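Local structure of effector protein B, substrate of the Dot/Icm secretion system (Legionella drancourtii, 4JVS) at residues F34-R39 / L199-M203; T55-F60 / L174-Q178. The protein probably acts as a GTPase-activating protein delivered by the Legionella Dot/Icm secretion system, through the GAP domain captured here with GDP and aluminum fluoride. All coordinates share one frame; numbering follows the deposited sequence.

Contact 1 of 2, residues F34-R39 / L199-M203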
loop_
_atom_site.group_PDB
_atom_site.type_symbol
_atom_site.label_atom_id
_atom_site.label_comp_id
_atom_site.label_asym_id
_atom_site.label_seq_id
_atom_site.Cartn_x
_atom_site.Cartn_y
_atom_site.Cartn_z
ATOM N N PHE A 34 -9.236 7.489 -18.257
ATOM C CA PHE A 34 -9.606 6.304 -17.487
ATOM C C PHE A 34 -11.130 6.048 -17.371
ATOM O O PHE A 34 -11.569 4.922 -17.582
ATOM C CB PHE A 34 -8.923 6.350 -16.109
ATOM C CG PHE A 34 -8.951 5.043 -15.363
ATOM C CD1 PHE A 34 -7.986 4.071 -15.592
ATOM C CD2 PHE A 34 -9.936 4.794 -14.427
ATOM C CE1 PHE A 34 -8.009 2.872 -14.899
ATOM C CE2 PHE A 34 -9.968 3.600 -13.737
ATOM C CZ PHE A 34 -8.998 2.636 -13.971
ATOM N N PRO A 35 -11.922 7.047 -17.074
ATOM C CA PRO A 35 -13.340 6.818 -16.943
ATOM C C PRO A 35 -14.005 6.344 -18.210
ATOM O O PRO A 35 -14.845 5.491 -18.159
ATOM C CB PRO A 35 -13.849 8.189 -16.599
ATOM C CG PRO A 35 -12.750 8.803 -15.904
ATOM C CD PRO A 35 -11.592 8.417 -16.704
ATOM N N GLU A 36 -13.662 6.912 -19.339
ATOM C CA GLU A 36 -14.189 6.452 -20.602
ATOM C C GLU A 36 -13.736 5.070 -20.953
ATOM O O GLU A 36 -14.445 4.312 -21.548
ATOM C CB GLU A 36 -13.845 7.421 -21.698
ATOM C CG GLU A 36 -14.758 8.609 -21.668
ATOM C CD GLU A 36 -16.190 8.217 -21.482
ATOM O OE1 GLU A 36 -16.832 8.775 -20.591
ATOM O OE2 GLU A 36 -16.662 7.356 -22.240
ATOM N N LEU A 37 -12.511 4.772 -20.618
ATOM C CA LEU A 37 -11.996 3.476 -20.844
ATOM C C LEU A 37 -12.784 2.455 -20.063
ATOM O O LEU A 37 -13.186 1.466 -20.584
ATOM C CB LEU A 37 -10.570 3.496 -20.364
ATOM C CG LEU A 37 -9.636 2.341 -20.568
ATOM C CD1 LEU A 37 -9.647 1.956 -22.012
ATOM C CD2 LEU A 37 -8.262 2.770 -20.169
ATOM N N ILE A 38 -13.055 2.712 -18.813
ATOM C CA ILE A 38 -13.813 1.792 -18.019
ATOM C C ILE A 38 -15.231 1.631 -18.485
ATOM O O ILE A 38 -15.739 0.553 -18.567
ATOM C CB ILE A 38 -13.821 2.273 -16.594
ATOM C CG1 ILE A 38 -12.415 2.238 -16.034
ATOM C CG2 ILE A 38 -14.743 1.436 -15.752
ATOM C CD1 ILE A 38 -11.570 1.119 -16.538
ATOM N N ARG A 39 -15.870 2.732 -18.808
ATOM C CA ARG A 39 -17.214 2.739 -19.373
ATOM C C ARG A 39 -17.260 1.807 -20.578
ATOM O O ARG A 39 -18.135 0.948 -20.679
ATOM C CB ARG A 39 -17.601 4.153 -19.804
ATOM C CG ARG A 39 -19.089 4.349 -20.111
ATOM C CD ARG A 39 -19.295 5.398 -21.216
ATOM N NE ARG A 39 -19.268 4.794 -22.553
ATOM C CZ ARG A 39 -18.392 5.077 -23.518
ATOM N NH1 ARG A 39 -17.433 5.982 -23.339
ATOM N NH2 ARG A 39 -18.484 4.448 -24.681
ATOM N N LEU A 199 -15.527 -2.737 -12.202
ATOM C CA LEU A 199 -15.836 -1.704 -13.173
ATOM C C LEU A 199 -17.063 -0.901 -12.741
ATOM O O LEU A 199 -17.039 0.336 -12.769
ATOM C CB LEU A 199 -16.049 -2.315 -14.559
ATOM C CG LEU A 199 -14.836 -3.038 -15.134
ATOM C CD1 LEU A 199 -15.155 -3.651 -16.473
ATOM C CD2 LEU A 199 -13.691 -2.070 -15.257
ATOM N N ASP A 200 -18.123 -1.602 -12.334
ATOM C CA ASP A 200 -19.368 -0.945 -11.919
ATOM C C ASP A 200 -19.195 -0.162 -10.607
ATOM O O ASP A 200 -19.765 0.916 -10.446
ATOM C CB ASP A 200 -20.526 -1.950 -11.814
ATOM C CG ASP A 200 -20.859 -2.618 -13.155
ATOM O OD1 ASP A 200 -20.718 -1.950 -14.210
ATOM O OD2 ASP A 200 -21.261 -3.810 -13.153
ATOM N N ASP A 201 -18.405 -0.696 -9.678
ATOM C CA ASP A 201 -18.091 0.024 -8.448
ATOM C C ASP A 201 -17.335 1.320 -8.734
ATOM O O ASP A 201 -17.511 2.316 -8.027
ATOM C CB ASP A 201 -17.286 -0.855 -7.488
ATOM C CG ASP A 201 -18.142 -1.910 -6.804
ATOM O OD1 ASP A 201 -19.192 -2.292 -7.373
ATOM O OD2 ASP A 201 -17.766 -2.357 -5.694
ATOM N N PHE A 202 -16.490 1.311 -9.765
ATOM C CA PHE A 202 -15.783 2.529 -10.153
ATOM C C PHE A 202 -16.747 3.626 -10.628
ATOM O O PHE A 202 -16.725 4.748 -10.115
ATOM C CB PHE A 202 -14.727 2.255 -11.221
ATOM C CG PHE A 202 -13.906 3.463 -11.559
ATOM C CD1 PHE A 202 -12.881 3.878 -10.716
ATOM C CD2 PHE A 202 -14.173 4.204 -12.695
ATOM C CE1 PHE A 202 -12.128 5.004 -11.017
ATOM C CE2 PHE A 202 -13.428 5.330 -13.001
ATOM C CZ PHE A 202 -12.404 5.731 -12.161
ATOM N N MET A 203 -17.572 3.280 -11.616
ATOM C CA MET A 203 -18.672 4.116 -12.086
ATOM C C MET A 203 -19.495 4.748 -10.965
ATOM O O MET A 203 -19.750 5.957 -10.977
ATOM C CB MET A 203 -19.618 3.279 -12.940
ATOM C CG MET A 203 -19.610 3.601 -14.412
ATOM S SD MET A 203 -18.094 3.059 -15.207
ATOM C CE MET A 203 -17.140 4.597 -15.261
#
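The carbonyl oxygen of Pro35 takes the helical hydrogen bond from Arg39 N at 3.0 Å and is also met by the methyl end of Met203, with CE 3.8 Å from Pro35 O. This is a helix-helix packing contact in the mainly helical N-terminal subdomain of the LepB-type GAP domain: helix 34-45 and helix 193-214 run in roughly opposed senses, with segment axes 10.1 Å apart and N-to-C directions at 135°. No hydrogen bond joins the segments, so apolar side chains hold them. Phe34 and Phe202 form a T-shaped pair in which the CD2-CE2 edge of Phe34 is set against the face of Phe202, toward its rim; the planes stand at 77° and Phe34 CD2 lies 3.5 Å from Phe202 CZ. Both flat side chains suit this interior spot, where Phe67 meets Phe34 in a further edge-to-face pair and Leu163 and Ile170 of helix 156-177 lie against Phe202. The beta-branched Ile38 points at the other helix and spreads its two arms. CG1, beside the backbone N (chi1 -65°), carries CD1 over one face of the Phe34 ring, whereas CG2 faces the partner helix. Flexible Met203, bent at chi2 and chi3, folds its thioether toward that branch, and Ile38 CG2 sits 3.7 Å from Leu199 CD2 and 3.8 Å from Met203 SD.

Contact 2 of 2, residues T55-F60 / L174-Q178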
loop_
_atom_site.group_PDB
_atom_site.type_symbol
_atom_site.label_atom_id
_atom_site.label_comp_id
_atom_site.label_asym_id
_atom_site.label_seq_id
_atom_site.Cartn_x
_atom_site.Cartn_y
_atom_site.Cartn_z
ATOM N N THR A 55 -7.180 -10.004 -22.046
ATOM C CA THR A 55 -6.409 -8.894 -21.509
ATOM C C THR A 55 -5.002 -8.858 -22.076
ATOM O O THR A 55 -4.117 -8.202 -21.523
ATOM C CB THR A 55 -6.283 -9.020 -19.994
ATOM O OG1 THR A 55 -5.579 -10.226 -19.678
ATOM C CG2 THR A 55 -7.653 -9.063 -19.348
ATOM N N GLU A 56 -4.800 -9.566 -23.181
ATOM C CA GLU A 56 -3.477 -9.712 -23.795
ATOM C C GLU A 56 -2.927 -8.383 -24.326
ATOM O O GLU A 56 -1.726 -8.130 -24.264
ATOM C CB GLU A 56 -3.531 -10.749 -24.927
ATOM C CG GLU A 56 -4.799 -11.635 -24.933
ATOM C CD GLU A 56 -4.855 -12.626 -23.764
ATOM O OE1 GLU A 56 -5.975 -12.984 -23.332
ATOM O OE2 GLU A 56 -3.779 -13.048 -23.279
ATOM N N GLU A 57 -3.807 -7.532 -24.843
ATOM C CA GLU A 57 -3.373 -6.278 -25.454
ATOM C C GLU A 57 -3.408 -5.090 -24.489
ATOM O O GLU A 57 -3.214 -3.934 -24.894
ATOM C CB GLU A 57 -4.171 -5.997 -26.729
ATOM C CG GLU A 57 -4.047 -7.124 -27.742
ATOM C CD GLU A 57 -4.415 -6.708 -29.153
ATOM O OE1 GLU A 57 -4.659 -7.618 -29.982
ATOM O OE2 GLU A 57 -4.453 -5.484 -29.427
ATOM N N VAL A 58 -3.638 -5.390 -23.213
ATOM C CA VAL A 58 -3.632 -4.376 -22.169
ATOM C C VAL A 58 -2.200 -4.143 -21.666
ATOM O O VAL A 58 -1.525 -5.070 -21.228
ATOM C CB VAL A 58 -4.586 -4.763 -20.996
ATOM C CG1 VAL A 58 -4.555 -3.722 -19.885
ATOM C CG2 VAL A 58 -6.006 -4.928 -21.500
ATOM N N ASN A 59 -1.738 -2.902 -21.756
ATOM C CA ASN A 59 -0.452 -2.524 -21.193
ATOM C C ASN A 59 -0.634 -1.949 -19.796
ATOM O O ASN A 59 -1.057 -0.802 -19.637
ATOM C CB ASN A 59 0.242 -1.506 -22.094
ATOM C CG ASN A 59 1.622 -1.114 -21.590
ATOM O OD1 ASN A 59 1.912 -1.160 -20.396
ATOM N ND2 ASN A 59 2.479 -0.702 -22.507
ATOM N N PHE A 60 -0.271 -2.736 -18.789
ATOM C CA PHE A 60 -0.530 -2.365 -17.407
ATOM C C PHE A 60 0.173 -1.084 -16.955
ATOM O O PHE A 60 -0.411 -0.294 -16.208
ATOM C CB PHE A 60 -0.283 -3.545 -16.470
ATOM C CG PHE A 60 -1.337 -4.602 -16.571
ATOM C CD1 PHE A 60 -2.580 -4.408 -16.003
ATOM C CD2 PHE A 60 -1.106 -5.768 -17.261
ATOM C CE1 PHE A 60 -3.565 -5.377 -16.109
ATOM C CE2 PHE A 60 -2.083 -6.732 -17.369
ATOM C CZ PHE A 60 -3.312 -6.535 -16.799
ATOM N N LEU A 174 -7.544 -7.166 -13.516
ATOM C CA LEU A 174 -7.018 -7.395 -14.864
ATOM C C LEU A 174 -5.649 -8.086 -14.848
ATOM O O LEU A 174 -5.408 -9.003 -15.627
ATOM C CB LEU A 174 -6.943 -6.089 -15.663
ATOM C CG LEU A 174 -8.270 -5.389 -15.975
ATOM C CD1 LEU A 174 -8.041 -4.165 -16.859
ATOM C CD2 LEU A 174 -9.279 -6.345 -16.603
ATOM N N ARG A 175 -4.764 -7.638 -13.958
ATOM C CA ARG A 175 -3.437 -8.236 -13.804
ATOM C C ARG A 175 -3.567 -9.679 -13.325
ATOM O O ARG A 175 -2.788 -10.546 -13.729
ATOM C CB ARG A 175 -2.583 -7.417 -12.822
ATOM C CG ARG A 175 -1.093 -7.349 -13.160
ATOM C CD ARG A 175 -0.185 -7.805 -11.995
ATOM N NE ARG A 175 -0.468 -7.104 -10.739
ATOM C CZ ARG A 175 -0.692 -7.706 -9.568
ATOM N NH1 ARG A 175 -0.666 -9.037 -9.474
ATOM N NH2 ARG A 175 -0.947 -6.976 -8.481
ATOM N N LEU A 176 -4.555 -9.927 -12.462
ATOM C CA LEU A 176 -4.851 -11.281 -11.991
ATOM C C LEU A 176 -5.317 -12.198 -13.128
ATOM O O LEU A 176 -4.792 -13.292 -13.308
ATOM C CB LEU A 176 -5.892 -11.258 -10.860
ATOM C CG LEU A 176 -5.386 -10.865 -9.467
ATOM C CD1 LEU A 176 -6.508 -10.789 -8.463
ATOM C CD2 LEU A 176 -4.337 -11.841 -8.987
ATOM N N ILE A 177 -6.292 -11.737 -13.865
ATOM C CA ILE A 177 -6.844 -12.458 -14.972
ATOM C C ILE A 177 -5.808 -12.662 -16.016
ATOM O O ILE A 177 -5.763 -13.673 -16.629
ATOM C CB ILE A 177 -8.030 -11.725 -15.557
ATOM C CG1 ILE A 177 -9.285 -12.152 -14.826
ATOM C CG2 ILE A 177 -8.162 -12.055 -17.009
ATOM C CD1 ILE A 177 -10.351 -11.106 -14.778
ATOM N N GLN A 178 -4.949 -11.693 -16.187
ATOM C CA GLN A 178 -3.889 -11.755 -17.153
ATOM C C GLN A 178 -2.915 -12.836 -16.826
ATOM O O GLN A 178 -2.076 -13.137 -17.621
ATOM C CB GLN A 178 -3.158 -10.436 -17.242
ATOM C CG GLN A 178 -1.789 -10.521 -17.871
ATOM C CD GLN A 178 -1.841 -10.375 -19.351
ATOM O OE1 GLN A 178 -2.382 -11.216 -20.035
ATOM N NE2 GLN A 178 -1.289 -9.305 -19.855
#
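Phe60 lays its ring against the C-terminal end of helix 156-177, where the aliphatic part of Arg175 covers one face: Arg175 CG stands 4.1 Å from the centroid of the Phe60 ring and 2° off the ring normal, a well-centred CH-pi contact. The contact joins the loop leading into helix 60-80 to the end of helix 156-177 in the N-terminal subdomain of the LepB-type GAP domain. The ring's opposite face is covered, nearer the rim, by CG1 of Val58 from its own segment. Leu174 comes in at the edge, its CB in the ring plane and 3.5 Å from Phe60 CE1, and the amide NE2 of Gln178 lies near the plane at another point of the rim, 3.7 Å from Phe60 CE2. Thr55 suits its place by being two-sided. Its methyl CG2 meets Ile177 CG2 at 3.8 Å, while OG1 gives a weak hydrogen bond of 3.4 Å to Gln178 OE1. Gln178 has CG anti to its backbone N (chi1 161°) and then bends at chi2, which brings the amide across to Thr55. Behind this shell, a type I turn from Thr55 to Val58 reverses the loop, and Asn59, as N-cap, bonds Gln62 N through OD1 at the start of helix 60-80. Leu26 packs on both Val58 and Leu174. The Arg175 side chain lies about 11 Å from the bound aluminum fluoride. It divides its chemistry: its methylenes lie over the Phe60 ring, while NH1 forms a salt bridge with an acidic side chain of another protein's chain.

In the fold
From the N terminus, helix 34-45 supplies the first half of contact 1; the end of the following loop and the first residue of helix 60-80 (55-60) supply that of contact 2. The chain then passes through 113 residues, about half of them helical, before helix 156-177 returns at 174-178 to close contact 2. The next helix, 193-214, closes contact 1 at 199-203, so the two closures are nested, with contact 2 the inner one. Their centres lie about 16 Å apart and they do not touch. Helix 156-177 relates them: its residue Ile170 packs beside contact 1, and the helix's C-terminal end forms half of contact 2. Together they tie helix 34-45 and the start of helix 60-80 to helices 193-214 and 156-177.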